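Local coordinates for stress-response A/B barrel domain-containing protein (Thermobifida fusca, PDB 3BGU), which is of unknown function but forms a dimer of ferredoxin-like subunits, with a pocket that holds nitrobenzene in the crystal, at residues 22-27 with 84-89; 41-46 with 72-77; 47-52 with 95-100. All blocks are in the same frame, centred on the assembly; numbering follows the deposited sequence.

Contact 1 (22-27 with 84-89); sequences IRHIAL and DGFRAY. With NBZ (nitrobenzene), chain N; EDO (1,2-ethanediol), chain E.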
loop_
_atom_site.group_PDB
_atom_site.type_symbol
_atom_site.label_atom_id
_atom_site.label_comp_id
_atom_site.label_asym_id
_atom_site.label_seq_id
_atom_site.Cartn_x
_atom_site.Cartn_y
_atom_site.Cartn_z
ATOM N N ILE A 22 3.156 -10.019 -7.011
ATOM C CA ILE A 22 3.666 -9.481 -5.756
ATOM C C ILE A 22 3.320 -8.025 -5.716
ATOM O O ILE A 22 3.737 -7.249 -6.603
ATOM C CB ILE A 22 5.185 -9.645 -5.634
ATOM C CG1 ILE A 22 5.590 -11.119 -5.656
ATOM C CG2 ILE A 22 5.695 -8.964 -4.360
ATOM C CD1 ILE A 22 7.025 -11.360 -5.663
ATOM N N ARG A 23 2.561 -7.620 -4.714
ATOM C CA ARG A 23 2.332 -6.199 -4.458
ATOM C C ARG A 23 3.351 -5.681 -3.446
ATOM O O ARG A 23 3.412 -6.121 -2.333
ATOM C CB ARG A 23 0.903 -5.896 -4.045
ATOM C CG ARG A 23 0.696 -4.489 -3.582
ATOM C CD ARG A 23 -0.795 -4.083 -3.717
ATOM N NE ARG A 23 -1.163 -3.968 -5.125
ATOM C CZ ARG A 23 -2.397 -3.674 -5.528
ATOM N NH1 ARG A 23 -3.329 -3.423 -4.639
ATOM N NH2 ARG A 23 -2.641 -3.584 -6.815
ATOM N N HIS A 24 4.222 -4.816 -3.928
ATOM C CA HIS A 24 5.156 -4.074 -3.087
ATOM C C HIS A 24 4.515 -2.751 -2.690
ATOM O O HIS A 24 4.014 -1.973 -3.538
ATOM C CB HIS A 24 6.437 -3.769 -3.857
ATOM C CG HIS A 24 7.286 -2.730 -3.199
ATOM N ND1 HIS A 24 7.883 -2.976 -1.985
ATOM C CD2 HIS A 24 7.633 -1.461 -3.542
ATOM C CE1 HIS A 24 8.536 -1.904 -1.595
ATOM N NE2 HIS A 24 8.395 -0.966 -2.515
ATOM N N ILE A 25 4.638 -2.424 -1.417
ATOM C CA ILE A 25 4.232 -1.138 -0.873
ATOM C C ILE A 25 5.336 -0.568 -0.006
ATOM O O ILE A 25 5.903 -1.278 0.868
ATOM C CB ILE A 25 3.009 -1.232 -0.019
ATOM C CG1 ILE A 25 1.828 -1.684 -0.908
ATOM C CG2 ILE A 25 2.635 0.106 0.634
ATOM C CD1 ILE A 25 0.610 -2.243 -0.086
ATOM N N ALA A 26 5.612 0.709 -0.214
ATOM C CA ALA A 26 6.411 1.502 0.719
ATOM C C ALA A 26 5.690 2.783 1.113
ATOM O O ALA A 26 5.173 3.480 0.260
ATOM C CB ALA A 26 7.773 1.851 0.105
ATOM N N LEU A 27 5.684 3.056 2.420
ATOM C CA LEU A 27 5.157 4.313 2.949
ATOM C C LEU A 27 6.321 5.135 3.532
ATOM O O LEU A 27 7.169 4.580 4.237
ATOM C CB LEU A 27 4.102 4.102 4.012
ATOM C CG LEU A 27 2.947 3.178 3.647
ATOM C CD1 LEU A 27 1.911 3.086 4.777
ATOM C CD2 LEU A 27 2.242 3.597 2.325
ATOM N N ASP A 84 11.664 -13.132 -9.347
ATOM C CA ASP A 84 12.608 -12.647 -10.376
ATOM C C ASP A 84 12.246 -11.258 -10.874
ATOM O O ASP A 84 13.148 -10.454 -11.102
ATOM C CB ASP A 84 12.668 -13.613 -11.550
ATOM C CG ASP A 84 13.293 -14.951 -11.180
ATOM O OD1 ASP A 84 14.050 -15.026 -10.198
ATOM O OD2 ASP A 84 13.045 -15.955 -11.893
ATOM N N GLY A 85 10.937 -11.003 -11.074
ATOM C CA GLY A 85 10.468 -9.657 -11.416
ATOM C C GLY A 85 10.875 -8.635 -10.336
ATOM O O GLY A 85 11.391 -7.548 -10.629
ATOM N N PHE A 86 10.641 -9.037 -9.087
ATOM C CA PHE A 86 10.882 -8.157 -7.945
ATOM C C PHE A 86 12.377 -7.849 -7.869
ATOM O O PHE A 86 12.763 -6.712 -7.668
ATOM C CB PHE A 86 10.402 -8.805 -6.659
ATOM C CG PHE A 86 10.577 -7.942 -5.445
ATOM C CD1 PHE A 86 9.974 -6.676 -5.367
ATOM C CD2 PHE A 86 11.326 -8.375 -4.376
ATOM C CE1 PHE A 86 10.152 -5.857 -4.248
ATOM C CE2 PHE A 86 11.487 -7.529 -3.238
ATOM C CZ PHE A 86 10.867 -6.312 -3.201
ATOM N N ARG A 87 13.230 -8.846 -8.039
ATOM C CA ARG A 87 14.653 -8.614 -7.960
ATOM C C ARG A 87 15.152 -7.742 -9.121
ATOM O O ARG A 87 15.944 -6.803 -8.938
ATOM C CB ARG A 87 15.412 -9.938 -7.913
ATOM C CG ARG A 87 15.151 -10.795 -6.621
ATOM C CD ARG A 87 14.902 -9.977 -5.313
ATOM N NE ARG A 87 14.841 -10.829 -4.112
ATOM C CZ ARG A 87 14.517 -10.414 -2.882
ATOM N NH1 ARG A 87 14.212 -9.149 -2.663
ATOM N NH2 ARG A 87 14.502 -11.275 -1.853
ATOM N N ALA A 88 14.645 -7.998 -10.325
ATOM C CA ALA A 88 15.043 -7.197 -11.483
ATOM C C ALA A 88 14.652 -5.706 -11.285
ATOM O O ALA A 88 15.363 -4.798 -11.726
ATOM C CB ALA A 88 14.377 -7.759 -12.745
ATOM N N TYR A 89 13.498 -5.491 -10.700
ATOM C CA TYR A 89 12.983 -4.187 -10.398
ATOM C C TYR A 89 13.903 -3.482 -9.393
ATOM O O TYR A 89 14.323 -2.356 -9.617
ATOM C CB TYR A 89 11.580 -4.328 -9.825
ATOM C CG TYR A 89 10.848 -3.076 -9.375
ATOM C CD1 TYR A 89 10.275 -2.171 -10.320
ATOM C CD2 TYR A 89 10.744 -2.808 -8.019
ATOM C CE1 TYR A 89 9.564 -1.059 -9.883
ATOM C CE2 TYR A 89 10.025 -1.722 -7.562
ATOM C CZ TYR A 89 9.473 -0.844 -8.478
ATOM O OH TYR A 89 8.765 0.256 -7.992
HETATM C C1 NBZ N . 9.941 1.935 -4.459
HETATM C C2 NBZ N . 9.848 2.451 -5.743
HETATM C C3 NBZ N . 10.397 3.660 -6.058
HETATM C C4 NBZ N . 11.130 4.330 -5.099
HETATM C C5 NBZ N . 11.245 3.847 -3.799
HETATM C C6 NBZ N . 10.670 2.608 -3.473
HETATM N N1 NBZ N . 10.785 2.058 -2.175
HETATM O O1 NBZ N . 11.250 2.696 -1.222
HETATM O O2 NBZ N . 10.383 0.895 -1.935
HETATM C C1 EDO E . 7.098 3.902 -9.291
HETATM O O1 EDO E . 8.090 4.691 -9.979
HETATM C C2 EDO E . 6.919 2.691 -10.173
HETATM O O2 EDO E . 7.991 1.785 -10.034
#
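Ile22 and His24 meet Phe86 in a buried apolar strand-to-helix contact, where the first strand of the ferredoxin-like sheet receives the helix 82-91; no hydrogen bond joins the two segments. Phe86 lies along the two strand residues, which point to the same face of the sheet. Ile22 CD1 comes to 4.4 Å from Phe86 CB, at the root of the aromatic side chain, while farther out the ring carbon Phe86 CE1 lies 4.3 Å from His24 CB. This second touch comes from the methylene of His24, obliquely to the Phe86 ring, and is not a ring stack.

The imidazole then runs on into the pocket. With CG anti to the backbone N (chi1 165°), its NE2 is directed at the nitro group of nitrobenzene and gives a hydrogen bond to O2 of 2.8 Å, moderately bent at 141°, with the oxygen at the ring edge. The other ring nitrogen, ND1, is hydrogen-bonded to Gln113, a second-shell link that would limit turning of the ring. Ala26 CB lies 3.4 Å from the same nitro oxygen. Tyr89, one helical turn on from Phe86, sends its hydroxyl to 3.3 Å from nitrobenzene C2 and donates it to O2 of an ethanediol at 2.7 Å. A leucine in place of His24 would probably leave the nitro oxygen without this donor and Gln113 without its ring partner.

Strand 21-30 runs between strands 74-81 and 106-115, and Phe86 also packs on Gln113 of the latter and on Leu67 of the second subunit.

Contact 2 (41-46 with 72-77); sequences QVITAL and YDFAVV. With NBZ (nitrobenzene), chain N; EDO (1,2-ethanediol), chain E.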
loop_
_atom_site.group_PDB
_atom_site.type_symbol
_atom_site.label_atom_id
_atom_site.label_comp_id
_atom_site.label_asym_id
_atom_site.label_seq_id
_atom_site.Cartn_x
_atom_site.Cartn_y
_atom_site.Cartn_z
ATOM N N GLN A 41 9.196 16.817 -6.998
ATOM C CA GLN A 41 10.379 16.139 -7.597
ATOM C C GLN A 41 10.275 14.628 -7.486
ATOM O O GLN A 41 10.582 13.887 -8.448
ATOM C CB GLN A 41 11.686 16.634 -6.959
ATOM C CG GLN A 41 12.045 18.008 -7.335
ATOM C CD GLN A 41 13.130 18.608 -6.454
ATOM O OE1 GLN A 41 13.194 19.808 -6.306
ATOM N NE2 GLN A 41 13.975 17.751 -5.863
ATOM N N VAL A 42 9.832 14.167 -6.316
ATOM C CA VAL A 42 9.591 12.754 -6.080
ATOM C C VAL A 42 8.468 12.197 -6.997
ATOM O O VAL A 42 8.662 11.195 -7.650
ATOM C CB VAL A 42 9.260 12.430 -4.601
ATOM C CG1 VAL A 42 8.824 10.971 -4.411
ATOM C CG2 VAL A 42 10.451 12.697 -3.733
ATOM N N ILE A 43 7.394 12.957 -7.150
ATOM C CA ILE A 43 6.310 12.598 -8.054
ATOM C C ILE A 43 6.847 12.500 -9.504
ATOM O O ILE A 43 6.536 11.496 -10.197
ATOM C CB ILE A 43 5.100 13.572 -7.924
ATOM C CG1 ILE A 43 4.414 13.373 -6.567
ATOM C CG2 ILE A 43 4.105 13.411 -9.108
ATOM C CD1 ILE A 43 3.457 14.442 -6.169
ATOM N N THR A 44 7.636 13.490 -9.929
ATOM C CA THR A 44 8.227 13.511 -11.265
ATOM C C THR A 44 9.135 12.297 -11.429
ATOM O O THR A 44 9.050 11.579 -12.432
ATOM C CB THR A 44 8.984 14.802 -11.453
ATOM O OG1 THR A 44 8.083 15.868 -11.277
ATOM C CG2 THR A 44 9.578 14.860 -12.878
ATOM N N ALA A 45 9.965 12.036 -10.429
ATOM C CA ALA A 45 10.912 10.922 -10.520
ATOM C C ALA A 45 10.203 9.588 -10.621
ATOM O O ALA A 45 10.588 8.762 -11.457
ATOM C CB ALA A 45 11.907 10.939 -9.344
ATOM N N LEU A 46 9.177 9.351 -9.808
ATOM C CA LEU A 46 8.453 8.100 -9.800
ATOM C C LEU A 46 7.700 7.931 -11.148
ATOM O O LEU A 46 7.464 6.804 -11.592
ATOM C CB LEU A 46 7.523 7.931 -8.590
ATOM C CG LEU A 46 8.229 7.909 -7.244
ATOM C CD1 LEU A 46 7.203 8.053 -6.121
ATOM C CD2 LEU A 46 9.067 6.645 -7.135
ATOM N N TYR A 72 1.420 8.651 7.553
ATOM C CA TYR A 72 2.665 8.980 6.878
ATOM C C TYR A 72 2.347 9.907 5.725
ATOM O O TYR A 72 1.190 10.292 5.552
ATOM C CB TYR A 72 3.407 7.688 6.483
ATOM C CG TYR A 72 4.357 7.187 7.517
ATOM C CD1 TYR A 72 4.169 7.487 8.853
ATOM C CD2 TYR A 72 5.445 6.425 7.156
ATOM C CE1 TYR A 72 5.062 7.064 9.801
ATOM C CE2 TYR A 72 6.354 5.972 8.099
ATOM C CZ TYR A 72 6.142 6.313 9.440
ATOM O OH TYR A 72 7.002 5.965 10.477
ATOM N N ASP A 73 3.369 10.308 4.960
ATOM C CA ASP A 73 3.235 11.412 4.025
ATOM C C ASP A 73 3.043 11.004 2.573
ATOM O O ASP A 73 2.649 11.840 1.765
ATOM C CB ASP A 73 4.492 12.294 4.074
ATOM C CG ASP A 73 4.660 12.945 5.418
ATOM O OD1 ASP A 73 3.821 13.793 5.728
ATOM O OD2 ASP A 73 5.537 12.527 6.208
ATOM N N PHE A 74 3.451 9.788 2.202
ATOM C CA PHE A 74 3.559 9.395 0.792
ATOM C C PHE A 74 3.546 7.861 0.709
ATOM O O PHE A 74 4.123 7.202 1.591
ATOM C CB PHE A 74 4.858 10.039 0.182
ATOM C CG PHE A 74 4.826 10.152 -1.303
ATOM C CD1 PHE A 74 5.153 9.069 -2.071
ATOM C CD2 PHE A 74 4.510 11.369 -1.915
ATOM C CE1 PHE A 74 5.141 9.129 -3.439
ATOM C CE2 PHE A 74 4.468 11.434 -3.319
ATOM C CZ PHE A 74 4.771 10.292 -4.064
ATOM N N ALA A 75 2.948 7.349 -0.373
ATOM C CA ALA A 75 2.852 5.908 -0.686
ATOM C C ALA A 75 3.359 5.635 -2.086
ATOM O O ALA A 75 3.089 6.447 -3.016
ATOM C CB ALA A 75 1.376 5.422 -0.578
ATOM N N VAL A 76 4.071 4.527 -2.267
ATOM C CA VAL A 76 4.283 3.956 -3.612
ATOM C C VAL A 76 3.902 2.457 -3.595
ATOM O O VAL A 76 4.262 1.723 -2.669
ATOM C CB VAL A 76 5.732 4.182 -4.126
ATOM C CG1 VAL A 76 6.726 3.521 -3.181
ATOM C CG2 VAL A 76 5.918 3.646 -5.556
ATOM N N VAL A 77 3.205 2.009 -4.647
ATOM C CA VAL A 77 2.743 0.622 -4.812
ATOM C C VAL A 77 3.213 0.140 -6.189
ATOM O O VAL A 77 3.102 0.861 -7.179
ATOM C CB VAL A 77 1.198 0.506 -4.748
ATOM C CG1 VAL A 77 0.742 -0.969 -4.701
ATOM C CG2 VAL A 77 0.615 1.327 -3.573
HETATM C C1 NBZ N . 9.941 1.935 -4.459
HETATM C C2 NBZ N . 9.848 2.451 -5.743
HETATM C C3 NBZ N . 10.397 3.660 -6.058
HETATM C C4 NBZ N . 11.130 4.330 -5.099
HETATM C C5 NBZ N . 11.245 3.847 -3.799
HETATM C C6 NBZ N . 10.670 2.608 -3.473
HETATM N N1 NBZ N . 10.785 2.058 -2.175
HETATM O O1 NBZ N . 11.250 2.696 -1.222
HETATM O O2 NBZ N . 10.383 0.895 -1.935
HETATM C C1 EDO E . 7.098 3.902 -9.291
HETATM O O1 EDO E . 8.090 4.691 -9.979
HETATM C C2 EDO E . 6.919 2.691 -10.173
HETATM O O2 EDO E . 7.991 1.785 -10.034
#
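Helix 36-48 packs on the sheet of the ferredoxin-like fold partly through Phe74, which receives Val42, Ile43 and Leu46 from the helix. Phe74 stands at the start of strand 74-81, where Asp73 and Phe74 together face Phe28 in a classic beta bulge. The axes of segments 41-46 and 74-77 run almost parallel, 4° apart in direction and 11.3 Å from each other at closest.

Each helix residue takes a different part of the ring. Val42 CG1 sits over one face, displaced toward the rim, 4.1 Å from Phe74 CZ. Ile43, whose CB does not point at the strand, reaches in with its CG1 and meets the ring at the edge, in its plane, 3.8 Å from Phe74 CE2. Leu46 arrives from the opposite direction to the phenylalanine and puts CD1 3.6 Å from Phe74 CE1.

With CG of Leu46 anti to the carbonyl carbon (chi1 -63°), CD1 goes to Phe74 and CD2 to the ligand, 3.4 Å from nitrobenzene C3. Val76 follows on the strand and, in the conformer given, lies beside the same ring. The carbonyl O of Leu46 accepts a hydrogen bond of 2.7 Å from O1 of the ethanediol.

Phe61 of strand 56-63 touches Leu46, Phe74 and Val76, while Val42 leans on Ile102 of helix 93-102; on the other face of the sheet, Ala75 packs against Phe114 of the second subunit.

Contact 3 (47-52 with 95-100); sequences SKLPAA and HRAALA. With NBZ (nitrobenzene), chain N; EDO (1,2-ethanediol), chain E.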
loop_
_atom_site.group_PDB
_atom_site.type_symbol
_atom_site.label_atom_id
_atom_site.label_comp_id
_atom_site.label_asym_id
_atom_site.label_seq_id
_atom_site.Cartn_x
_atom_site.Cartn_y
_atom_site.Cartn_z
ATOM N N SER A 47 7.288 9.044 -11.752
ATOM C CA SER A 47 6.527 9.004 -12.992
ATOM C C SER A 47 7.424 8.681 -14.198
ATOM O O SER A 47 7.020 8.013 -15.153
ATOM C CB SER A 47 5.810 10.339 -13.313
ATOM O OG SER A 47 4.994 10.772 -12.240
ATOM N N LYS A 48 8.644 9.242 -14.208
ATOM C CA LYS A 48 9.599 9.138 -15.350
ATOM C C LYS A 48 10.703 8.062 -15.202
ATOM O O LYS A 48 11.255 7.628 -16.194
ATOM C CB LYS A 48 10.192 10.516 -15.713
ATOM C CG LYS A 48 9.060 11.496 -16.139
ATOM C CD LYS A 48 9.551 12.599 -17.070
ATOM C CE LYS A 48 8.442 13.626 -17.270
ATOM N NZ LYS A 48 8.805 14.694 -18.204
ATOM N N LEU A 49 10.972 7.645 -13.975
ATOM C CA LEU A 49 11.889 6.564 -13.645
ATOM C C LEU A 49 11.173 5.351 -13.034
ATOM O O LEU A 49 11.566 4.833 -11.997
ATOM C CB LEU A 49 12.915 7.096 -12.616
ATOM C CG LEU A 49 13.871 8.141 -13.132
ATOM C CD1 LEU A 49 14.635 8.750 -11.940
ATOM C CD2 LEU A 49 14.872 7.617 -14.164
ATOM N N PRO A 50 10.165 4.819 -13.708
ATOM C CA PRO A 50 9.376 3.823 -13.030
ATOM C C PRO A 50 9.986 2.393 -12.947
ATOM O O PRO A 50 9.401 1.509 -12.331
ATOM C CB PRO A 50 8.119 3.770 -13.904
ATOM C CG PRO A 50 8.605 3.958 -15.200
ATOM C CD PRO A 50 9.660 5.026 -15.062
ATOM N N ALA A 51 11.086 2.151 -13.661
ATOM C CA ALA A 51 11.690 0.826 -13.838
ATOM C C ALA A 51 10.663 -0.131 -14.475
ATOM O O ALA A 51 10.338 -1.216 -13.938
ATOM C CB ALA A 51 12.234 0.305 -12.518
ATOM N N ALA A 52 10.123 0.325 -15.616
ATOM C CA ALA A 52 9.013 -0.334 -16.311
ATOM C C ALA A 52 9.458 -1.549 -17.147
ATOM O O ALA A 52 9.249 -1.659 -18.369
ATOM C CB ALA A 52 8.218 0.630 -17.121
ATOM N N HIS A 95 15.213 2.432 -10.766
ATOM C CA HIS A 95 14.892 2.236 -9.403
ATOM C C HIS A 95 15.977 2.712 -8.458
ATOM O O HIS A 95 15.691 3.381 -7.459
ATOM C CB HIS A 95 14.567 0.760 -9.187
ATOM C CG HIS A 95 14.098 0.459 -7.814
ATOM N ND1 HIS A 95 12.830 0.782 -7.392
ATOM C CD2 HIS A 95 14.735 -0.073 -6.747
ATOM C CE1 HIS A 95 12.680 0.385 -6.138
ATOM N NE2 HIS A 95 13.820 -0.139 -5.722
ATOM N N ARG A 96 17.236 2.408 -8.776
ATOM C CA ARG A 96 18.319 2.898 -7.954
ATOM C C ARG A 96 18.376 4.425 -8.006
ATOM O O ARG A 96 18.606 5.064 -6.995
ATOM C CB ARG A 96 19.635 2.304 -8.385
ATOM C CG ARG A 96 19.745 0.821 -8.219
ATOM C CD ARG A 96 21.081 0.280 -8.717
ATOM N NE ARG A 96 21.393 0.656 -10.098
ATOM C CZ ARG A 96 22.257 1.610 -10.469
ATOM N NH1 ARG A 96 22.917 2.333 -9.566
ATOM N NH2 ARG A 96 22.448 1.852 -11.767
ATOM N N ALA A 97 18.095 5.032 -9.164
ATOM C CA ALA A 97 18.051 6.510 -9.232
ATOM C C ALA A 97 16.914 7.093 -8.381
ATOM O O ALA A 97 17.083 8.097 -7.700
ATOM C CB ALA A 97 17.921 6.955 -10.657
ATOM N N ALA A 98 15.751 6.453 -8.399
ATOM C CA ALA A 98 14.624 6.938 -7.578
ATOM C C ALA A 98 14.907 6.788 -6.057
ATOM O O ALA A 98 14.570 7.641 -5.267
ATOM C CB ALA A 98 13.333 6.165 -7.958
ATOM N N LEU A 99 15.493 5.664 -5.652
ATOM C CA LEU A 99 15.822 5.434 -4.241
ATOM C C LEU A 99 16.754 6.534 -3.754
ATOM O O LEU A 99 16.625 7.004 -2.616
ATOM C CB LEU A 99 16.513 4.091 -4.054
ATOM C CG LEU A 99 15.613 2.878 -4.158
ATOM C CD1 LEU A 99 16.453 1.597 -4.115
ATOM C CD2 LEU A 99 14.535 2.798 -3.110
ATOM N N ALA A 100 17.668 6.936 -4.639
ATOM C CA ALA A 100 18.702 7.946 -4.358
ATOM C C ALA A 100 18.066 9.300 -4.068
ATOM O O ALA A 100 18.511 10.041 -3.185
ATOM C CB ALA A 100 19.722 8.066 -5.543
HETATM C C1 NBZ N . 9.941 1.935 -4.459
HETATM C C2 NBZ N . 9.848 2.451 -5.743
HETATM C C3 NBZ N . 10.397 3.660 -6.058
HETATM C C4 NBZ N . 11.130 4.330 -5.099
HETATM C C5 NBZ N . 11.245 3.847 -3.799
HETATM C C6 NBZ N . 10.670 2.608 -3.473
HETATM N N1 NBZ N . 10.785 2.058 -2.175
HETATM O O1 NBZ N . 11.250 2.696 -1.222
HETATM O O2 NBZ N . 10.383 0.895 -1.935
HETATM C C1 EDO E . 7.098 3.902 -9.291
HETATM O O1 EDO E . 8.090 4.691 -9.979
HETATM C C2 EDO E . 6.919 2.691 -10.173
HETATM O O2 EDO E . 7.991 1.785 -10.034
#
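Leu49, His95 and Ala51 carry most of this contact, in which the chain leaving helix 36-48 lies against helix 93-102. Leu49 is the first residue to abandon helical backbone angles, and its side chain points at the neighbouring helix. There CD1 rests 4.0 Å from Ala97 CB and approaches the backbone nitrogen of Ala98 as well.

Two residues later Ala51 makes the second touch. Its CB lies 4.1 Å from His95 CB and equally near the backbone N of that residue, so the methyl group meets the helix at the root of the histidine side chain. Ala51 N is also hydrogen-bonded to Asp94, which ties this turn to the start of the helix.

The His95 ring leads off from the loop toward the ligand. Chi1 is -175°, CG anti to the backbone N, and this carries CE1 to 3.5 Å from nitrobenzene C2, which lies at the imidazole edge; the ring of Tyr89 meets it with planes about 45° apart. Leu99, one turn further on, brings CD2 to 3.5 Å from nitrobenzene C5, and Ala98 CB adds another carbon contact near C4. On the loop side, the carbonyl O of Pro50 accepts a hydrogen bond of 2.7 Å from O2 of the ethanediol.

While the loop meets the ethanediol, helix 93-102 thus lines the nitrobenzene pocket, which lies between the helices and the sheet of this ferredoxin-like domain.

All three contacts border one nitrobenzene pocket. Contact 1 supplies the polar end, with His24 at the nitro group, and Arg109 gives a further hydrogen bond to the ligand; contacts 2 and 3 border its ring with aliphatic and imidazole carbons. Contacts 1 and 2, centres about 15 Å apart, share the sheet, where Val76 N lies 2.9 Å from Ala26 O in a probable hydrogen bond between neighbouring strands. Contacts 1 and 3, about 12 Å apart, meet where Tyr89 O comes to 3.2 Å from His95 CB. Contacts 2 and 3 adjoin in sequence, the latter beginning as helix 36-48 ends, with centres about 11 Å apart. An ethanediol, probably from the crystallisation liquor, touches all three.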